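Local atomic coordinates of glucosidase (Croceicoccus marinus, PDB entry 5Z3K), a protein that probably hydrolyses O-glycosidic bonds as a beta-glucosidase of glycoside hydrolase family 39, built on a TIM barrel with an accompanying beta domain. Residues A282-A286 with I374-A378; F278-A282 with V472-E476; E127-E131 with R181-V186. All blocks are in the same frame, centred on the assembly; numbering follows the deposited sequence.

Contact 1: residues A282-A286 with I374-A378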
ATOM      1  N   ALA A 282       9.844  10.759   5.752  1.00 11.25           N
ATOM      2  CA  ALA A 282       8.940  11.901   5.812  1.00 13.89           C
ATOM      3  C   ALA A 282       8.003  11.906   4.612  1.00 12.81           C
ATOM      4  O   ALA A 282       6.821  12.253   4.739  1.00 12.24           O
ATOM      5  CB  ALA A 282       9.733  13.207   5.889  1.00 13.47           C
ATOM      6  N   PHE A 283       8.511  11.512   3.445  1.00 11.05           N
ATOM      7  CA  PHE A 283       7.664  11.432   2.255  1.00 12.58           C
ATOM      8  C   PHE A 283       6.517  10.460   2.468  1.00 11.78           C
ATOM      9  O   PHE A 283       5.358  10.773   2.174  1.00 11.08           O
ATOM     10  CB  PHE A 283       8.491  11.014   1.031  1.00 11.12           C
ATOM     11  CG  PHE A 283       7.675  10.827  -0.233  1.00 12.09           C
ATOM     12  CD1 PHE A 283       6.968   9.646  -0.469  1.00  9.53           C
ATOM     13  CD2 PHE A 283       7.622  11.837  -1.193  1.00 11.30           C
ATOM     14  CE1 PHE A 283       6.216   9.485  -1.649  1.00 12.73           C
ATOM     15  CE2 PHE A 283       6.894  11.681  -2.365  1.00 10.91           C
ATOM     16  CZ  PHE A 283       6.179  10.510  -2.591  1.00 13.56           C
ATOM     17  N   LEU A 284       6.825   9.245   2.944  1.00 11.53           N
ATOM     18  CA  LEU A 284       5.771   8.240   2.990  1.00 13.68           C
ATOM     19  C   LEU A 284       4.733   8.583   4.056  1.00 10.65           C
ATOM     20  O   LEU A 284       3.544   8.303   3.863  1.00  8.69           O
ATOM     21  CB  LEU A 284       6.372   6.845   3.189  1.00 14.00           C
ATOM     22  CG  LEU A 284       6.837   6.386   4.557  1.00 14.03           C
ATOM     23  CD1 LEU A 284       5.708   5.626   5.244  1.00 16.12           C
ATOM     24  CD2 LEU A 284       8.089   5.507   4.403  1.00 18.05           C
ATOM     25  N   ALA A 285       5.139   9.248   5.144  1.00 12.24           N
ATOM     26  CA  ALA A 285       4.152   9.701   6.118  1.00 10.62           C
ATOM     27  C   ALA A 285       3.276  10.813   5.539  1.00 11.41           C
ATOM     28  O   ALA A 285       2.049  10.792   5.701  1.00 10.18           O
ATOM     29  CB  ALA A 285       4.847  10.153   7.408  1.00 10.58           C
ATOM     30  N   ALA A 286       3.876  11.789   4.853  1.00 11.91           N
ATOM     31  CA  ALA A 286       3.060  12.834   4.235  1.00 10.63           C
ATOM     32  C   ALA A 286       2.151  12.260   3.153  1.00 10.26           C
ATOM     33  O   ALA A 286       0.999  12.687   3.011  1.00 11.39           O
ATOM     34  CB  ALA A 286       3.946  13.940   3.649  1.00 11.47           C
ATOM     35  N   ILE A 374       2.458  13.808  12.549  1.00 10.20           N
ATOM     36  CA  ILE A 374       2.963  15.009  11.901  1.00 11.99           C
ATOM     37  C   ILE A 374       4.178  14.643  11.066  1.00 11.56           C
ATOM     38  O   ILE A 374       5.137  14.064  11.587  1.00 13.59           O
ATOM     39  CB  ILE A 374       3.359  16.092  12.925  1.00 12.68           C
ATOM     40  CG1 ILE A 374       2.202  16.421  13.869  1.00 14.06           C
ATOM     41  CG2 ILE A 374       3.892  17.334  12.198  1.00 15.95           C
ATOM     42  CD1 ILE A 374       2.653  17.177  15.117  1.00 13.60           C
ATOM     43  N   SER A 375       4.163  15.010   9.787  1.00 13.71           N
ATOM     44  CA  SER A 375       5.346  14.868   8.944  1.00 14.46           C
ATOM     45  C   SER A 375       5.741  16.231   8.409  1.00 14.98           C
ATOM     46  O   SER A 375       4.887  16.984   7.929  1.00 13.05           O
ATOM     47  CB  SER A 375       5.123  13.902   7.780  1.00 13.53           C
ATOM     48  OG  SER A 375       6.313  13.774   6.998  1.00 12.72           O
ATOM     49  N   ASN A 376       7.030  16.537   8.495  1.00 11.64           N
ATOM     50  CA  ASN A 376       7.606  17.753   7.934  1.00 14.24           C
ATOM     51  C   ASN A 376       8.472  17.332   6.751  1.00 13.63           C
ATOM     52  O   ASN A 376       9.633  16.950   6.924  1.00 16.37           O
ATOM     53  CB  ASN A 376       8.412  18.506   9.000  1.00 12.17           C
ATOM     54  CG  ASN A 376       8.767  19.914   8.572  1.00 14.92           C
ATOM     55  OD1 ASN A 376       8.317  20.387   7.526  1.00 16.98           O
ATOM     56  ND2 ASN A 376       9.564  20.596   9.381  1.00 13.86           N
ATOM     57  N   TYR A 377       7.897  17.383   5.550  1.00 12.29           N
ATOM     58  CA  TYR A 377       8.554  16.930   4.333  1.00 12.90           C
ATOM     59  C   TYR A 377       8.711  18.087   3.354  1.00 14.73           C
ATOM     60  O   TYR A 377       7.770  18.852   3.132  1.00 13.82           O
ATOM     61  CB  TYR A 377       7.758  15.796   3.654  1.00 13.65           C
ATOM     62  CG  TYR A 377       8.360  15.432   2.316  1.00 13.13           C
ATOM     63  CD1 TYR A 377       9.467  14.594   2.245  1.00 14.41           C
ATOM     64  CD2 TYR A 377       7.877  15.981   1.135  1.00 15.33           C
ATOM     65  CE1 TYR A 377      10.046  14.286   1.040  1.00 12.74           C
ATOM     66  CE2 TYR A 377       8.464  15.687  -0.082  1.00 14.38           C
ATOM     67  CZ  TYR A 377       9.551  14.837  -0.116  1.00 14.48           C
ATOM     68  OH  TYR A 377      10.137  14.526  -1.323  1.00 14.94           O
ATOM     69  N   ALA A 378       9.882  18.186   2.724  1.00 15.54           N
ATOM     70  CA  ALA A 378      10.158  19.244   1.754  1.00 16.00           C
ATOM     71  C   ALA A 378      10.458  18.625   0.396  1.00 14.68           C
ATOM     72  O   ALA A 378      11.379  17.810   0.274  1.00 13.58           O
ATOM     73  CB  ALA A 378      11.328  20.116   2.219  1.00 15.83           C
TER

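Contact 2: residues F278-A282 with V472-E476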
ATOM      1  N   PHE A 278      15.837   9.302   5.792  1.00 13.66           N
ATOM      2  CA  PHE A 278      14.922  10.159   6.540  1.00 17.62           C
ATOM      3  C   PHE A 278      14.044  11.002   5.621  1.00 14.05           C
ATOM      4  O   PHE A 278      12.904  11.304   5.987  1.00 16.04           O
ATOM      5  CB  PHE A 278      15.706  11.052   7.514  1.00 17.73           C
ATOM      6  CG  PHE A 278      17.019  11.550   6.968  1.00 18.54           C
ATOM      7  CD1 PHE A 278      17.079  12.732   6.247  1.00 18.20           C
ATOM      8  CD2 PHE A 278      18.187  10.830   7.166  1.00 20.04           C
ATOM      9  CE1 PHE A 278      18.278  13.188   5.734  1.00 23.31           C
ATOM     10  CE2 PHE A 278      19.391  11.279   6.656  1.00 22.79           C
ATOM     11  CZ  PHE A 278      19.441  12.455   5.938  1.00 22.25           C
ATOM     12  N   ASP A 279      14.545  11.367   4.434  1.00 14.65           N
ATOM     13  CA  ASP A 279      13.708  12.028   3.429  1.00 14.24           C
ATOM     14  C   ASP A 279      12.547  11.130   3.024  1.00 16.05           C
ATOM     15  O   ASP A 279      11.390  11.569   2.944  1.00 12.42           O
ATOM     16  CB  ASP A 279      14.535  12.373   2.186  1.00 17.31           C
ATOM     17  CG  ASP A 279      15.542  13.476   2.423  1.00 18.73           C
ATOM     18  OD1 ASP A 279      15.488  14.117   3.484  1.00 17.88           O
ATOM     19  OD2 ASP A 279      16.387  13.696   1.533  1.00 21.25           O
ATOM     20  N   ASN A 280      12.856   9.866   2.745  1.00 12.33           N
ATOM     21  CA  ASN A 280      11.858   8.902   2.303  1.00 10.95           C
ATOM     22  C   ASN A 280      10.812   8.665   3.386  1.00 13.73           C
ATOM     23  O   ASN A 280       9.613   8.605   3.097  1.00 11.61           O
ATOM     24  CB  ASN A 280      12.567   7.591   1.926  1.00 12.46           C
ATOM     25  CG  ASN A 280      11.681   6.643   1.113  1.00 13.02           C
ATOM     26  OD1 ASN A 280      10.555   6.337   1.504  1.00 13.47           O
ATOM     27  ND2 ASN A 280      12.203   6.163  -0.015  1.00 11.65           N
ATOM     28  N   ALA A 281      11.259   8.532   4.642  1.00 12.17           N
ATOM     29  CA  ALA A 281      10.348   8.374   5.773  1.00 13.29           C
ATOM     30  C   ALA A 281       9.350   9.524   5.849  1.00 13.32           C
ATOM     31  O   ALA A 281       8.141   9.310   6.004  1.00 12.09           O
ATOM     32  CB  ALA A 281      11.158   8.290   7.068  1.00 11.43           C
ATOM     33  N   ALA A 282       9.844  10.759   5.752  1.00 11.25           N
ATOM     34  CA  ALA A 282       8.940  11.901   5.812  1.00 13.89           C
ATOM     35  C   ALA A 282       8.003  11.906   4.612  1.00 12.81           C
ATOM     36  O   ALA A 282       6.821  12.253   4.739  1.00 12.24           O
ATOM     37  CB  ALA A 282       9.733  13.207   5.889  1.00 13.47           C
ATOM     38  N   VAL A 472      12.822  19.644   8.863  1.00 14.91           N
ATOM     39  CA  VAL A 472      12.345  18.943   7.676  1.00 15.57           C
ATOM     40  C   VAL A 472      12.929  17.536   7.634  1.00 18.73           C
ATOM     41  O   VAL A 472      14.017  17.266   8.166  1.00 20.03           O
ATOM     42  CB  VAL A 472      12.676  19.704   6.380  1.00 25.34           C
ATOM     43  CG1 VAL A 472      11.761  20.901   6.251  1.00 25.09           C
ATOM     44  CG2 VAL A 472      14.127  20.136   6.360  1.00 28.30           C
ATOM     45  N   SER A 473      12.185  16.628   7.000  1.00 17.57           N
ATOM     46  CA  SER A 473      12.518  15.202   6.917  1.00 16.36           C
ATOM     47  C   SER A 473      12.433  14.535   8.290  1.00 17.70           C
ATOM     48  O   SER A 473      13.304  13.746   8.673  1.00 20.29           O
ATOM     49  CB  SER A 473      13.889  14.973   6.272  1.00 14.82           C
ATOM     50  OG  SER A 473      13.976  15.622   5.005  1.00 19.43           O
ATOM     51  N   GLY A 474      11.381  14.856   9.030  1.00 14.21           N
ATOM     52  CA  GLY A 474      11.114  14.212  10.304  1.00 12.67           C
ATOM     53  C   GLY A 474       9.639  13.904  10.440  1.00 15.30           C
ATOM     54  O   GLY A 474       8.785  14.573   9.849  1.00 16.08           O
ATOM     55  N   VAL A 475       9.349  12.863  11.222  1.00 12.54           N
ATOM     56  CA  VAL A 475       8.002  12.352  11.446  1.00 11.21           C
ATOM     57  C   VAL A 475       7.804  12.174  12.946  1.00 14.59           C
ATOM     58  O   VAL A 475       8.668  11.607  13.627  1.00 13.09           O
ATOM     59  CB  VAL A 475       7.766  11.015  10.703  1.00 11.69           C
ATOM     60  CG1 VAL A 475       6.349  10.497  10.955  1.00 12.29           C
ATOM     61  CG2 VAL A 475       8.015  11.189   9.202  1.00  8.62           C
ATOM     62  N   GLU A 476       6.714  12.723  13.469  1.00 13.28           N
ATOM     63  CA  GLU A 476       6.436  12.617  14.894  1.00 15.78           C
ATOM     64  C   GLU A 476       5.016  12.165  15.225  1.00 14.04           C
ATOM     65  O   GLU A 476       4.043  12.663  14.659  1.00 14.16           O
ATOM     66  CB  GLU A 476       6.730  13.950  15.591  1.00 16.08           C
ATOM     67  CG  GLU A 476       6.743  13.866  17.109  1.00 17.12           C
ATOM     68  CD  GLU A 476       7.808  14.749  17.730  1.00 21.96           C
ATOM     69  OE1 GLU A 476       7.467  15.862  18.185  1.00 33.31           O
ATOM     70  OE2 GLU A 476       8.983  14.331  17.765  1.00 28.83           O
TER

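Contact 3: residues E127-E131 with R181-V186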
ATOM      1  N   GLU A 127      -8.896 -21.791 -15.663  1.00 18.96           N
ATOM      2  CA  GLU A 127     -10.032 -21.360 -14.853  1.00 20.14           C
ATOM      3  C   GLU A 127     -10.322 -22.344 -13.717  1.00 19.56           C
ATOM      4  O   GLU A 127     -10.593 -21.924 -12.585  1.00 21.83           O
ATOM      5  CB  GLU A 127     -11.258 -21.167 -15.755  1.00 19.31           C
ATOM      6  CG  GLU A 127     -12.508 -20.674 -15.032  1.00 21.75           C
ATOM      7  CD  GLU A 127     -13.640 -20.308 -15.989  1.00 30.10           C
ATOM      8  OE1 GLU A 127     -13.385 -20.213 -17.208  1.00 24.87           O
ATOM      9  OE2 GLU A 127     -14.779 -20.101 -15.520  1.00 28.81           O
ATOM     10  N   GLN A 128     -10.254 -23.625 -13.990  1.00 22.29           N
ATOM     11  CA  GLN A 128     -10.473 -24.597 -12.964  1.00 25.35           C
ATOM     12  C   GLN A 128      -9.411 -24.474 -11.853  1.00 18.20           C
ATOM     13  O   GLN A 128      -9.711 -24.545 -10.726  1.00 19.74           O
ATOM     14  CB  GLN A 128     -10.388 -26.017 -13.531  1.00 21.00           C
ATOM     15  CG  GLN A 128     -11.439 -26.436 -14.502  1.00 33.05           C
ATOM     16  CD  GLN A 128     -11.238 -27.904 -14.909  1.00 41.05           C
ATOM     17  OE1 GLN A 128     -10.530 -28.199 -15.832  1.00 50.84           O
ATOM     18  NE2 GLN A 128     -11.785 -28.804 -14.139  1.00 38.38           N
ATOM     19  N   VAL A 129      -8.187 -24.258 -12.244  1.00 16.22           N
ATOM     20  CA  VAL A 129      -7.106 -24.202 -11.266  1.00 16.80           C
ATOM     21  C   VAL A 129      -7.231 -22.935 -10.426  1.00 17.24           C
ATOM     22  O   VAL A 129      -7.030 -22.968  -9.207  1.00 15.78           O
ATOM     23  CB  VAL A 129      -5.745 -24.330 -11.978  1.00 18.54           C
ATOM     24  CG1 VAL A 129      -4.604 -23.892 -11.082  1.00 18.98           C
ATOM     25  CG2 VAL A 129      -5.547 -25.781 -12.419  1.00 15.96           C
ATOM     26  N   VAL A 130      -7.636 -21.817 -11.043  1.00 15.70           N
ATOM     27  CA  VAL A 130      -7.863 -20.594 -10.266  1.00 17.82           C
ATOM     28  C   VAL A 130      -8.984 -20.809  -9.262  1.00 23.89           C
ATOM     29  O   VAL A 130      -8.895 -20.378  -8.102  1.00 19.18           O
ATOM     30  CB  VAL A 130      -8.168 -19.395 -11.182  1.00 16.46           C
ATOM     31  CG1 VAL A 130      -8.624 -18.176 -10.338  1.00 13.35           C
ATOM     32  CG2 VAL A 130      -6.956 -19.038 -12.031  1.00 15.48           C
ATOM     33  N   GLU A 131     -10.048 -21.494  -9.681  1.00 17.76           N
ATOM     34  CA  GLU A 131     -11.191 -21.677  -8.793  1.00 20.35           C
ATOM     35  C   GLU A 131     -10.805 -22.488  -7.558  1.00 18.88           C
ATOM     36  O   GLU A 131     -11.206 -22.152  -6.438  1.00 18.63           O
ATOM     37  CB  GLU A 131     -12.344 -22.343  -9.549  1.00 21.95           C
ATOM     38  CG  GLU A 131     -13.565 -22.656  -8.688  1.00 25.55           C
ATOM     39  CD  GLU A 131     -14.694 -23.295  -9.483  1.00 36.51           C
ATOM     40  OE1 GLU A 131     -14.576 -23.389 -10.723  1.00 34.61           O
ATOM     41  OE2 GLU A 131     -15.699 -23.706  -8.863  1.00 39.66           O
ATOM     42  N   ARG A 181     -14.941 -15.054 -13.144  1.00 22.57           N
ATOM     43  CA  ARG A 181     -15.936 -16.119 -13.055  1.00 22.13           C
ATOM     44  C   ARG A 181     -15.600 -17.103 -11.939  1.00 20.03           C
ATOM     45  O   ARG A 181     -16.481 -17.505 -11.170  1.00 22.24           O
ATOM     46  CB  ARG A 181     -16.040 -16.862 -14.391  1.00 23.05           C
ATOM     47  CG  ARG A 181     -16.950 -16.178 -15.406  1.00 30.11           C
ATOM     48  CD  ARG A 181     -17.321 -17.118 -16.551  1.00 28.52           C
ATOM     49  NE  ARG A 181     -16.138 -17.736 -17.142  1.00 27.99           N
ATOM     50  CZ  ARG A 181     -15.430 -17.194 -18.127  1.00 25.79           C
ATOM     51  NH1 ARG A 181     -15.794 -16.026 -18.648  1.00 25.13           N
ATOM     52  NH2 ARG A 181     -14.363 -17.820 -18.598  1.00 23.45           N
ATOM     53  N   ALA A 182     -14.335 -17.518 -11.846  1.00 18.48           N
ATOM     54  CA  ALA A 182     -13.964 -18.511 -10.840  1.00 18.55           C
ATOM     55  C   ALA A 182     -14.101 -17.950  -9.429  1.00 19.08           C
ATOM     56  O   ALA A 182     -14.626 -18.623  -8.534  1.00 19.07           O
ATOM     57  CB  ALA A 182     -12.539 -19.008 -11.085  1.00 16.89           C
ATOM     58  N   VAL A 183     -13.646 -16.716  -9.207  1.00 17.04           N
ATOM     59  CA  VAL A 183     -13.743 -16.120  -7.876  1.00 18.07           C
ATOM     60  C   VAL A 183     -15.205 -15.996  -7.458  1.00 23.86           C
ATOM     61  O   VAL A 183     -15.587 -16.360  -6.339  1.00 19.14           O
ATOM     62  CB  VAL A 183     -13.034 -14.753  -7.855  1.00 20.47           C
ATOM     63  CG1 VAL A 183     -13.470 -13.935  -6.644  1.00 19.19           C
ATOM     64  CG2 VAL A 183     -11.518 -14.931  -7.890  1.00 18.73           C
ATOM     65  N   LYS A 184     -16.047 -15.485  -8.359  1.00 19.13           N
ATOM     66  CA  LYS A 184     -17.447 -15.263  -8.015  1.00 21.72           C
ATOM     67  C   LYS A 184     -18.209 -16.576  -7.873  1.00 21.85           C
ATOM     68  O   LYS A 184     -19.168 -16.653  -7.098  1.00 22.05           O
ATOM     69  CB  LYS A 184     -18.104 -14.378  -9.069  1.00 20.09           C
ATOM     70  CG  LYS A 184     -17.544 -12.961  -9.119  1.00 24.34           C
ATOM     71  CD  LYS A 184     -17.773 -12.233  -7.803  1.00 24.65           C
ATOM     72  CE  LYS A 184     -17.505 -10.748  -7.942  1.00 24.30           C
ATOM     73  NZ  LYS A 184     -17.758 -10.055  -6.661  1.00 20.01           N
ATOM     74  N   ARG A 185     -17.799 -17.610  -8.609  1.00 25.41           N
ATOM     75  CA  ARG A 185     -18.411 -18.924  -8.444  1.00 26.76           C
ATOM     76  C   ARG A 185     -18.155 -19.477  -7.045  1.00 25.17           C
ATOM     77  O   ARG A 185     -19.024 -20.132  -6.456  1.00 24.14           O
ATOM     78  CB  ARG A 185     -17.881 -19.872  -9.523  1.00 33.19           C
ATOM     79  CG  ARG A 185     -18.393 -21.301  -9.462  1.00 32.12           C
ATOM     80  CD  ARG A 185     -17.866 -22.096 -10.662  1.00 34.28           C
ATOM     81  NE  ARG A 185     -18.014 -21.351 -11.913  1.00 40.32           N
ATOM     82  CZ  ARG A 185     -17.028 -21.091 -12.773  1.00 32.12           C
ATOM     83  NH1 ARG A 185     -15.789 -21.511 -12.540  1.00 35.45           N
ATOM     84  NH2 ARG A 185     -17.289 -20.405 -13.878  1.00 32.77           N
ATOM     85  N   VAL A 186     -16.973 -19.215  -6.485  1.00 22.55           N
ATOM     86  CA  VAL A 186     -16.670 -19.746  -5.161  1.00 24.59           C
ATOM     87  C   VAL A 186     -17.483 -19.018  -4.100  1.00 22.53           C
ATOM     88  O   VAL A 186     -18.068 -19.638  -3.203  1.00 25.34           O
ATOM     89  CB  VAL A 186     -15.162 -19.647  -4.883  1.00 22.04           C
ATOM     90  CG1 VAL A 186     -14.868 -20.005  -3.418  1.00 22.14           C
ATOM     91  CG2 VAL A 186     -14.393 -20.527  -5.841  1.00 22.72           C
TER

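Contact 1: residues A282-A286 with I374-A378
Helix 277-291 of the TIM barrel lies against the end of strand 369-376 in the neighbouring beta domain, and small side chains let the local axes approach to 7.5 Å. Ala282, Ala285 and Ala286 present their CB atoms to the strand. Ser375, in the t rotamer, brings its hydroxyl into the space they leave, and OG donates a hydrogen bond of 2.8 Å to Ala282 O. That carbonyl also accepts Ala286 N at 3.0 Å, so the strand adds a second donor without opening the helical turn. Tyr377, likewise t, lays its ring across the helix, with CD1 3.9 Å from Ala282 CB and CE1 3.6 Å from Phe283 CB. Phe283, also t, turns the edge of its ring to the face of Tyr377 in a T-shaped pair, centroids 5.5 Å apart and planes at 82°. The Tyr377 hydroxyl, near the edge of the Phe283 ring, is hydrogen-bonded to the carbonyl of Arg234. Asn376, with its CB directed away from the helix, bonds instead through ND2 to the carbonyls of Leu470 and Tyr421. With no charged group taking part and every touching residue buried, the contact is essentially apolar, its one polar link across the segments being the serine-to-carbonyl bond.

Contact 2: residues F278-A282 with V472-E476
A G1 beta bulge at the start of strand 474-482 meets the N-terminal part of helix 277-291: Ser473 and Gly474 both face Asn376 on the adjacent strand, and Ser473 has the positive phi and psi (67/44) of the first bulge position. Ser473 is the residue most covered by the contact. Its backbone comes down on the helix at the register point, its CA 4.9 Å from that of Asp279, and its CB lies at the edge of the Phe278 ring, 3.9 Å from CD1. The same ring also makes a cation-pi interaction with Arg447.

Ala282, second in buried area, is the helix residue that fits under the bulge. Its methyl group packs 3.6 Å from Ser473 CA and 3.9 Å from Gly474 N, a closeness that its small side chain permits. Val475 is third: one residue into the strand, it points to the helix and sets CG2 3.6 Å from Ala282 CA and 3.7 Å from Ala281 O, while also touching Leu373 and Ser375 of strand 369-376. The helix and strand run at 47° to each other. Glu476 is out of reach of the helix segment, and its carboxylate pairs with Arg442 and Arg444. At the other end Asp279, although its CB points away, bends its carboxylate back, and Ser473 OG donates a 2.6 Å hydrogen bond to Asp279 OD1.

Contact 3: residues E127-E131 with R181-V186
Two acidic residues one turn apart on helix 123-138, Glu127 and Glu131, face two arginines spaced likewise on helix 169-186, Arg181 and Arg185, and the four form a salt-bridge network. Glu127 is its hub. Its OE1 accepts Arg181 NH2 at 2.9 Å, and its OE2 accepts Arg181 NE at 3.2 Å, so that carboxylate and guanidinium meet by two nearly straight bonds. The same OE2 also takes Arg185 NH2 at 3.0 Å and, weakly, Arg185 NH1 at 3.4 Å. Arg185 NH1 has a better acceptor in Glu131 OE1, at 2.9 Å, which makes Arg185 the bridge between the two glutamates. The remaining Glu131 oxygen, OE2, is engaged by Arg135 one turn further along its own helix. Lys184 stands apart from the network and pairs with Asp222 and the carbonyls of Pro188 and Leu190.

Beneath the charges the helices touch through Ala182. Its CB lies 3.7 Å from Glu131 CB, 4.1 Å from Val130 CG1 and 3.8 Å from Glu127 O, and this small residue lets its CA come within 4.7 Å of that of Glu131. Val186 extends the apolar layer, its CG2 3.7 Å from Glu131 CG, and goes on to touch Val134. The short axes pass 8.7 Å apart at -42°, with the same general N-to-C sense. Such side-by-side packing of successive helices, bridged by charges at the surface, belongs to the outer helical layer of the (beta/alpha)8 TIM barrel.

Overall arrangement
From the N terminus, contact 3 closes first: 127-131 and 181-186 join two successive barrel helices, 123-138 and 169-186, and the intervening chain includes barrel strand 151-154. Contacts 1 and 2 follow on the far side of the chain's centre, their centres about 42 and 44 Å from that of contact 3. Both start from the same stretch of helix 277-291 and share Ala282; contact 1 closes at 374-378, and contact 2 closes later, at 472-476. Strands 369-376 and 474-482 are antiparallel neighbours, so these two contacts, which touch and have centres about 5 Å apart, dock one helix of the barrel on one sheet of the beta domain.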